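Local coordinates for relaxosome protein TraM (Escherichia coli, PDB 4QPO) that binds plasmid DNA through its N-terminal ribbon-helix-helix domain and, as part of the relaxosome, supports cutting at the origin of transfer during conjugation, at the interface of chains A and B. Sequence-based numbering; all coordinates share one arbitrary frame. Chains: chain A/B, Relaxosome protein TraM.

The interface of chains A and B. Residues chain A 7-8, 11, 14; chain B 42-43, 46.
In the ribbon-helix-helix dimer of the TraM DNA-binding domain, A:Ser8 and A:Ala11, where the ribbon strand 2-6 passes into helix 9-23, meet B:Glu43 on helix 34-49 of the other chain. A:Ser8 OG, the side-chain hydroxyl, gives a long hydrogen bond of 3.3 Å to the carboxylate oxygen B:Glu43 OE2, on the lone pair that faces the side of the second oxygen. A:Ser8 OG also accepts the backbone N-H of A:Ala11, 3.1 Å from A:Ala11 N and nearly straight (159° at H), as the N-cap of helix 9-23. Its torsion, with OG between the backbone N and the carbonyl carbon (chi1 62°), brings it within range of that N-H. The serine thus ties the start of its own helix to the partner's acid, and the nearby helix N-terminus may help stabilise negative charge there. A:Ala11 CB sits beside the carboxylate, 3.5 Å from B:Glu43 OE2. B:Leu42 and B:Leu46, one turn apart on the same helix, add apolar contacts beside the acid. On the strand side, the branch methyl A:Ile7 CG2 touches B:Leu42 CD2 at 3.6 Å, the two side chains crossing at a slant. Toward the following helical turn, B:Leu46 holds CG anti to its backbone N (chi1 -169°), which extends its methyls toward helix 9-23 of chain A. There B:Leu46 CD2 lies 4.0 Å from A:Ala11 CA. A:Lys14 contributes the base of its side chain to this apolar contact while its amine points away, and A:Lys14 CB rests 3.8 Å from B:Leu46 CD2.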
# COMPACT_ATOMS: atom_id res chain seq x y z
N ILE A 7 -4.28 9.48 -15.74
CA ILE A 7 -3.62 8.25 -15.33
C ILE A 7 -2.89 7.63 -16.52
O ILE A 7 -3.32 7.78 -17.66
CB ILE A 7 -4.60 7.23 -14.72
CG1 ILE A 7 -5.60 6.73 -15.76
CG2 ILE A 7 -5.30 7.81 -13.49
CD1 ILE A 7 -6.46 5.57 -15.28
N SER A 8 -1.79 6.96 -16.24
CA SER A 8 -0.98 6.35 -17.29
C SER A 8 -1.76 5.27 -18.03
O SER A 8 -2.74 4.73 -17.48
CB SER A 8 0.30 5.75 -16.70
OG SER A 8 -0.01 4.74 -15.78
N ALA A 11 -1.70 2.19 -15.91
CA ALA A 11 -2.70 2.23 -14.85
C ALA A 11 -4.08 1.92 -15.40
O ALA A 11 -4.80 1.08 -14.87
CB ALA A 11 -2.69 3.58 -14.15
N LYS A 14 -4.54 -1.70 -16.05
CA LYS A 14 -4.63 -2.49 -14.83
C LYS A 14 -6.04 -2.43 -14.24
O LYS A 14 -6.52 -3.42 -13.70
CB LYS A 14 -3.60 -2.01 -13.78
CG LYS A 14 -2.14 -2.21 -14.16
CD LYS A 14 -1.74 -3.67 -14.10
CE LYS A 14 -2.09 -4.29 -12.74
NZ LYS A 14 -1.45 -5.63 -12.55
N LEU B 42 -4.53 7.30 -6.54
CA LEU B 42 -5.15 6.23 -7.31
C LEU B 42 -4.10 5.16 -7.67
O LEU B 42 -4.36 3.97 -7.51
CB LEU B 42 -5.82 6.79 -8.57
CG LEU B 42 -6.33 5.75 -9.58
CD1 LEU B 42 -7.25 4.78 -8.92
CD2 LEU B 42 -7.06 6.42 -10.74
N GLU B 43 -2.93 5.59 -8.14
CA GLU B 43 -1.82 4.67 -8.40
C GLU B 43 -1.38 3.92 -7.13
O GLU B 43 -1.05 2.73 -7.20
CB GLU B 43 -0.61 5.41 -8.98
CG GLU B 43 -0.82 6.05 -10.34
CD GLU B 43 -0.17 5.27 -11.48
OE1 GLU B 43 0.54 4.27 -11.21
OE2 GLU B 43 -0.37 5.67 -12.66
N LEU B 46 -3.80 1.28 -6.37
CA LEU B 46 -3.62 0.21 -7.33
C LEU B 46 -2.43 -0.71 -6.99
O LEU B 46 -2.55 -1.93 -7.08
CB LEU B 46 -3.44 0.80 -8.72
CG LEU B 46 -3.48 -0.15 -9.90
CD1 LEU B 46 -4.79 -0.92 -9.95
CD2 LEU B 46 -3.30 0.68 -11.16